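Local coordinates for protein acyl-CoA thioesterase (Alicyclobacillus acidocaldarius subsp. acidocaldarius, PDB 3RQB) that probably hydrolyses acyl-CoA thioesters with a double hotdog fold, its own substrate not being established, at residues F12-L18 with I43-T47; K30-M36 with L144-Y150. All coordinates share one frame. Residues are numbered along the deposited sequence.

How the contacts relate
The pair illustrates how chemistry follows depth in a double hotdog protein. Contact 1 is buried: the short helix 11-15 and its exit turn meet helix 41-53 through methyls, one phenyl ring and threonine side chains whose hydroxyls bond within their own segments. Contact 2, partly buried, joins loop 30-36 of the N-terminal hotdog domain to segment 144-150 of the C-terminal one, and here indole NH groups bond to oxygens across the interface while aromatic rings stack. The two meet directly, with centres about 12 Å apart. Tyr33 touches both: Ile43 CG1 lies 3.7 Å from Tyr33 CD1, and Phe12 CA 3.6 Å from Tyr33 OH. Lys30 likewise packs on Ala15.

Contact 1 of 2, residues F12-L18 with I43-T47; sequences FDDATAL and ITAAT
A buried, apolar contact brings the end of the short helix 11-15, with its exit turn, against the longer helix 41-53 of the N-terminal hotdog unit. The closest backbone approach is Thr16 to Thr47, with CA atoms 5.0 Å apart. Phe12, at chi1 t, reaches across so that CD2 lies 3.8 Å from Ile43 CD1 and CZ 3.8 Å from Ala46 CB. Ala15 CB points at Ile43 CG1 (3.9 Å). Thr16 shows how a threonine can serve an apolar interface: Phe12 O accepts both its N (3.0 Å, alpha-helical) and, in rotamer p, its OG1 (3.1 Å), while CG2 sits 3.9 Å from Ile43 CD1 and 3.7 Å from Thr47 OG1. Thr47, in rotamer m, likewise gives N and OG1 to Ile43 O (both 2.9 Å). Leu18 CD2 comes within 4.3 Å of Thr47 CG2. As in the hotdog fold, the long helix packs on the sheet, Ala45 on strand 61-69 and Thr47 on strand 77-87, while helix 182-188 covers Phe12 and Ala46.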
loop_
_atom_site.group_PDB
_atom_site.type_symbol
_atom_site.label_atom_id
_atom_site.label_comp_id
_atom_site.label_asym_id
_atom_site.label_seq_id
_atom_site.Cartn_x
_atom_site.Cartn_y
_atom_site.Cartn_z
ATOM N N PHE B 12 -19.797 -15.023 -4.582
ATOM C CA PHE B 12 -19.053 -13.780 -4.670
ATOM C C PHE B 12 -19.928 -12.628 -5.162
ATOM O O PHE B 12 -20.004 -11.576 -4.521
ATOM C CB PHE B 12 -17.865 -13.953 -5.613
ATOM C CG PHE B 12 -17.036 -12.716 -5.771
ATOM C CD1 PHE B 12 -17.416 -11.717 -6.652
ATOM C CD2 PHE B 12 -15.880 -12.543 -5.032
ATOM C CE1 PHE B 12 -16.653 -10.573 -6.795
ATOM C CE2 PHE B 12 -15.111 -11.399 -5.172
ATOM C CZ PHE B 12 -15.497 -10.413 -6.053
ATOM N N ASP B 13 -20.581 -12.823 -6.302
ATOM C CA ASP B 13 -21.461 -11.794 -6.839
ATOM C C ASP B 13 -22.610 -11.537 -5.870
ATOM O O ASP B 13 -23.228 -10.465 -5.864
ATOM C CB ASP B 13 -21.985 -12.216 -8.211
ATOM C CG ASP B 13 -20.873 -12.411 -9.209
ATOM O OD1 ASP B 13 -19.921 -11.609 -9.174
ATOM O OD2 ASP B 13 -20.936 -13.360 -10.016
ATOM N N ASP B 14 -22.888 -12.537 -5.046
ATOM C CA ASP B 14 -23.948 -12.438 -4.066
ATOM C C ASP B 14 -23.505 -11.555 -2.900
ATOM O O ASP B 14 -24.239 -10.685 -2.457
ATOM C CB ASP B 14 -24.338 -13.833 -3.583
ATOM C CG ASP B 14 -25.796 -13.929 -3.195
ATOM O OD1 ASP B 14 -26.076 -14.045 -1.981
ATOM O OD2 ASP B 14 -26.658 -13.879 -4.102
ATOM N N ALA B 15 -22.289 -11.767 -2.417
ATOM C CA ALA B 15 -21.759 -10.976 -1.306
ATOM C C ALA B 15 -21.529 -9.526 -1.695
ATOM O O ALA B 15 -21.762 -8.609 -0.903
ATOM C CB ALA B 15 -20.465 -11.576 -0.809
ATOM N N THR B 16 -21.054 -9.328 -2.919
ATOM C CA THR B 16 -20.703 -7.998 -3.404
ATOM C C THR B 16 -21.857 -7.342 -4.145
ATOM O O THR B 16 -21.696 -6.268 -4.730
ATOM C CB THR B 16 -19.476 -8.026 -4.317
ATOM O OG1 THR B 16 -19.814 -8.682 -5.547
ATOM C CG2 THR B 16 -18.307 -8.744 -3.627
ATOM N N ALA B 17 -23.009 -8.004 -4.163
ATOM C CA ALA B 17 -24.198 -7.396 -4.745
ATOM C C ALA B 17 -24.498 -6.097 -4.001
ATOM O O ALA B 17 -24.558 -6.079 -2.765
ATOM C CB ALA B 17 -25.387 -8.353 -4.674
ATOM N N LEU B 18 -24.668 -5.016 -4.758
ATOM C CA LEU B 18 -24.995 -3.712 -4.193
ATOM C C LEU B 18 -26.224 -3.134 -4.875
ATOM O O LEU B 18 -26.684 -3.633 -5.910
ATOM C CB LEU B 18 -23.836 -2.726 -4.355
ATOM C CG LEU B 18 -22.489 -3.103 -3.735
ATOM C CD1 LEU B 18 -21.451 -1.996 -3.908
ATOM C CD2 LEU B 18 -22.670 -3.454 -2.261
ATOM N N ILE B 43 -13.244 -9.949 0.832
ATOM C CA ILE B 43 -14.592 -9.733 0.345
ATOM C C ILE B 43 -15.029 -8.314 0.635
ATOM O O ILE B 43 -15.723 -7.685 -0.170
ATOM C CB ILE B 43 -15.590 -10.694 0.966
ATOM C CG1 ILE B 43 -16.669 -10.999 -0.063
ATOM C CG2 ILE B 43 -16.184 -10.101 2.242
ATOM C CD1 ILE B 43 -16.106 -11.130 -1.465
ATOM N N THR B 44 -14.618 -7.815 1.793
ATOM C CA THR B 44 -14.943 -6.462 2.193
ATOM C C THR B 44 -14.284 -5.482 1.239
ATOM O O THR B 44 -14.846 -4.442 0.910
ATOM C CB THR B 44 -14.432 -6.169 3.600
ATOM O OG1 THR B 44 -14.971 -7.130 4.516
ATOM C CG2 THR B 44 -14.836 -4.763 4.022
ATOM N N ALA B 45 -13.081 -5.822 0.801
ATOM C CA ALA B 45 -12.317 -4.957 -0.089
ATOM C C ALA B 45 -12.871 -5.005 -1.507
ATOM O O ALA B 45 -12.970 -3.971 -2.166
ATOM C CB ALA B 45 -10.828 -5.332 -0.066
ATOM N N ALA B 46 -13.218 -6.208 -1.972
ATOM C CA ALA B 46 -13.876 -6.385 -3.265
ATOM C C ALA B 46 -15.150 -5.549 -3.268
ATOM O O ALA B 46 -15.382 -4.736 -4.160
ATOM C CB ALA B 46 -14.198 -7.845 -3.501
ATOM N N THR B 47 -15.959 -5.733 -2.234
ATOM C CA THR B 47 -17.113 -4.871 -2.018
ATOM C C THR B 47 -16.792 -3.366 -2.089
ATOM O O THR B 47 -17.488 -2.626 -2.765
ATOM C CB THR B 47 -17.780 -5.184 -0.680
ATOM O OG1 THR B 47 -18.358 -6.491 -0.745
ATOM C CG2 THR B 47 -18.861 -4.169 -0.394
#

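Contact 2 of 2, residues K30-M36 with L144-Y150; sequences KAEYYNM and LPWMQWY
Segments 30-36 and 144-150 fit together as interlocking aromatic shapes, joining the two hotdog domains of one chain. Loop 30-36 makes a turn in which Tyr34 N bonds to Ala31 O (3.2 Å), then continues irregularly, kinked at Asn35 (phi/psi -119/-80); segment 144-150 coils into a 3-10 turn at 146-149 before entering strand 150-156. The backbones come closest at Tyr33 and Trp146, with CA atoms 4.2 Å apart; Glu32 CA lies 5.6 Å from Pro145 CA and Asn35 CA 5.9 Å from Leu144 CA.

The main bump is the Tyr33 ring (chi1 -89°), filling a hollow lined by Trp146 CB, 3.7 Å from Tyr33 CD1, by the Trp149 indole and by Tyr150, whose OH lies at the ring edge, 4.0 Å from Tyr33 CE1. Over one face, the five-membered ring of Trp149 forms an offset stack, centroids 4.1 Å apart and planes at 21°. That pose carries Trp149 NE1 to Glu32 O for a hydrogen bond of 3.0 Å. A second indole, Trp146 in rotamer p, turns its edge to the loop and bonds through NE1 to Asn35 OD1 at a very short 2.4 Å. Pro145 is the reciprocal bump, set in the hollow of the 31-34 turn, with CB 4.3 Å from Ala31 O and 3.3 Å from Tyr34 O. Leu144 CD2 makes an unusually tight contact with Asn35 O (2.9 Å).

Around this interface, Phe40 stacks on Trp146, helix 11-15 touches Lys30, Tyr33 and Trp149, and helix 182-188 backs Tyr150 at the start of strand 150-156, outermost of the sheet within this chain.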
loop_
_atom_site.group_PDB
_atom_site.type_symbol
_atom_site.label_atom_id
_atom_site.label_comp_id
_atom_site.label_asym_id
_atom_site.label_seq_id
_atom_site.Cartn_x
_atom_site.Cartn_y
_atom_site.Cartn_z
ATOM N N LYS B 30 -22.332 -10.738 4.263
ATOM C CA LYS B 30 -22.766 -12.122 4.191
ATOM C C LYS B 30 -22.131 -12.894 5.342
ATOM O O LYS B 30 -20.957 -12.712 5.643
ATOM C CB LYS B 30 -22.348 -12.737 2.855
ATOM C CG LYS B 30 -23.480 -13.020 1.883
ATOM C CD LYS B 30 -22.933 -13.785 0.677
ATOM C CE LYS B 30 -23.896 -14.861 0.187
ATOM N NZ LYS B 30 -23.173 -16.080 -0.281
ATOM N N ALA B 31 -22.901 -13.751 5.996
ATOM C CA ALA B 31 -22.361 -14.531 7.096
ATOM C C ALA B 31 -21.511 -15.686 6.574
ATOM O O ALA B 31 -20.674 -16.232 7.301
ATOM C CB ALA B 31 -23.474 -15.040 7.969
ATOM N N GLU B 32 -21.732 -16.052 5.310
ATOM C CA GLU B 32 -21.000 -17.156 4.685
ATOM C C GLU B 32 -19.536 -16.789 4.373
ATOM O O GLU B 32 -18.693 -17.667 4.179
ATOM C CB GLU B 32 -21.730 -17.664 3.429
ATOM C CG GLU B 32 -23.160 -18.199 3.668
ATOM C CD GLU B 32 -24.230 -17.105 3.686
ATOM O OE1 GLU B 32 -25.411 -17.409 3.986
ATOM O OE2 GLU B 32 -23.894 -15.940 3.392
ATOM N N TYR B 33 -19.248 -15.492 4.320
ATOM C CA TYR B 33 -17.874 -15.004 4.162
ATOM C C TYR B 33 -17.176 -14.666 5.477
ATOM O O TYR B 33 -16.090 -14.085 5.487
ATOM C CB TYR B 33 -17.785 -13.846 3.170
ATOM C CG TYR B 33 -17.579 -14.298 1.737
ATOM C CD1 TYR B 33 -16.299 -14.456 1.212
ATOM C CD2 TYR B 33 -18.668 -14.573 0.909
ATOM C CE1 TYR B 33 -16.107 -14.866 -0.100
ATOM C CE2 TYR B 33 -18.491 -14.983 -0.406
ATOM C CZ TYR B 33 -17.209 -15.128 -0.906
ATOM O OH TYR B 33 -17.030 -15.532 -2.214
ATOM N N TYR B 34 -17.826 -14.978 6.587
ATOM C CA TYR B 34 -17.257 -14.659 7.883
ATOM C C TYR B 34 -15.875 -15.279 8.044
ATOM O O TYR B 34 -15.605 -16.345 7.484
ATOM C CB TYR B 34 -18.155 -15.148 9.010
ATOM C CG TYR B 34 -17.817 -14.475 10.313
ATOM C CD1 TYR B 34 -18.183 -13.154 10.539
ATOM C CD2 TYR B 34 -17.110 -15.145 11.307
ATOM C CE1 TYR B 34 -17.872 -12.517 11.715
ATOM C CE2 TYR B 34 -16.792 -14.514 12.497
ATOM C CZ TYR B 34 -17.181 -13.198 12.690
ATOM O OH TYR B 34 -16.884 -12.544 13.860
ATOM N N ASN B 35 -15.004 -14.604 8.793
ATOM C CA ASN B 35 -13.710 -15.158 9.054
ATOM C C ASN B 35 -13.495 -15.382 10.544
ATOM O O ASN B 35 -13.708 -16.487 11.035
ATOM C CB ASN B 35 -12.657 -14.176 8.518
ATOM C CG ASN B 35 -11.262 -14.746 8.546
ATOM O OD1 ASN B 35 -11.000 -15.810 7.983
ATOM N ND2 ASN B 35 -10.349 -14.030 9.175
HETATM N N MSE B 36 -13.148 -14.329 11.273
HETATM C CA MSE B 36 -13.191 -14.341 12.729
HETATM C C MSE B 36 -13.407 -12.905 13.076
HETATM O O MSE B 36 -12.911 -12.038 12.362
HETATM C CB MSE B 36 -11.868 -14.782 13.344
HETATM C CG MSE B 36 -11.145 -15.865 12.590
HETATM SE SE MSE B 36 -9.961 -16.918 13.718
HETATM C CE MSE B 36 -8.891 -17.734 12.299
ATOM N N LEU B 144 -12.488 -22.201 7.662
ATOM C CA LEU B 144 -13.107 -20.896 7.838
ATOM C C LEU B 144 -14.261 -20.796 6.859
ATOM O O LEU B 144 -14.198 -21.336 5.755
ATOM C CB LEU B 144 -12.101 -19.776 7.599
ATOM C CG LEU B 144 -11.277 -19.416 8.834
ATOM C CD1 LEU B 144 -10.053 -18.585 8.464
ATOM C CD2 LEU B 144 -12.165 -18.694 9.844
ATOM N N PRO B 145 -15.337 -20.119 7.265
ATOM C CA PRO B 145 -16.531 -20.080 6.412
ATOM C C PRO B 145 -16.206 -19.662 4.976
ATOM O O PRO B 145 -16.643 -20.328 4.040
ATOM C CB PRO B 145 -17.400 -19.028 7.096
ATOM C CG PRO B 145 -17.012 -19.143 8.565
ATOM C CD PRO B 145 -15.546 -19.470 8.573
ATOM N N TRP B 146 -15.407 -18.611 4.814
ATOM C CA TRP B 146 -15.090 -18.086 3.492
ATOM C C TRP B 146 -14.107 -18.963 2.711
ATOM O O TRP B 146 -14.054 -18.892 1.485
ATOM C CB TRP B 146 -14.527 -16.673 3.606
ATOM C CG TRP B 146 -13.186 -16.639 4.241
ATOM C CD1 TRP B 146 -12.907 -16.403 5.558
ATOM C CD2 TRP B 146 -11.927 -16.863 3.596
ATOM N NE1 TRP B 146 -11.552 -16.461 5.771
ATOM C CE2 TRP B 146 -10.924 -16.741 4.583
ATOM C CE3 TRP B 146 -11.545 -17.153 2.280
ATOM C CZ2 TRP B 146 -9.561 -16.897 4.297
ATOM C CZ3 TRP B 146 -10.188 -17.308 1.995
ATOM C CH2 TRP B 146 -9.215 -17.182 3.000
HETATM N N MSE B 147 -13.338 -19.784 3.426
HETATM C CA MSE B 147 -12.377 -20.690 2.793
HETATM C C MSE B 147 -13.072 -21.625 1.805
HETATM O O MSE B 147 -12.440 -22.190 0.906
HETATM C CB MSE B 147 -11.642 -21.546 3.837
HETATM C CG MSE B 147 -10.631 -20.822 4.724
HETATM SE SE MSE B 147 -9.612 -22.070 5.853
HETATM C CE MSE B 147 -8.461 -22.861 4.479
ATOM N N GLN B 148 -14.376 -21.796 1.985
ATOM C CA GLN B 148 -15.134 -22.745 1.189
ATOM C C GLN B 148 -15.366 -22.189 -0.199
ATOM O O GLN B 148 -15.762 -22.906 -1.121
ATOM C CB GLN B 148 -16.466 -23.032 1.851
ATOM C CG GLN B 148 -17.489 -21.950 1.682
ATOM C CD GLN B 148 -18.817 -22.380 2.253
ATOM O OE1 GLN B 148 -19.108 -23.574 2.331
ATOM N NE2 GLN B 148 -19.624 -21.415 2.674
ATOM N N TRP B 149 -15.105 -20.896 -0.325
ATOM C CA TRP B 149 -15.346 -20.146 -1.549
ATOM C C TRP B 149 -14.108 -20.081 -2.431
ATOM O O TRP B 149 -14.084 -19.360 -3.436
ATOM C CB TRP B 149 -15.827 -18.733 -1.214
ATOM C CG TRP B 149 -17.068 -18.734 -0.392
ATOM C CD1 TRP B 149 -17.259 -18.138 0.827
ATOM C CD2 TRP B 149 -18.289 -19.391 -0.715
ATOM N NE1 TRP B 149 -18.538 -18.376 1.273
ATOM C CE2 TRP B 149 -19.190 -19.141 0.344
ATOM C CE3 TRP B 149 -18.713 -20.161 -1.802
ATOM C CZ2 TRP B 149 -20.493 -19.636 0.344
ATOM C CZ3 TRP B 149 -20.002 -20.651 -1.801
ATOM C CH2 TRP B 149 -20.880 -20.390 -0.732
ATOM N N TYR B 150 -13.059 -20.786 -2.025
ATOM C CA TYR B 150 -11.826 -20.790 -2.798
ATOM C C TYR B 150 -11.264 -22.182 -2.947
ATOM O O TYR B 150 -11.393 -23.023 -2.049
ATOM C CB TYR B 150 -10.790 -19.833 -2.193
ATOM C CG TYR B 150 -11.291 -18.413 -2.211
ATOM C CD1 TYR B 150 -11.095 -17.601 -3.323
ATOM C CD2 TYR B 150 -12.011 -17.903 -1.140
ATOM C CE1 TYR B 150 -11.582 -16.305 -3.355
ATOM C CE2 TYR B 150 -12.501 -16.613 -1.157
ATOM C CZ TYR B 150 -12.287 -15.813 -2.266
ATOM O OH TYR B 150 -12.784 -14.523 -2.277
#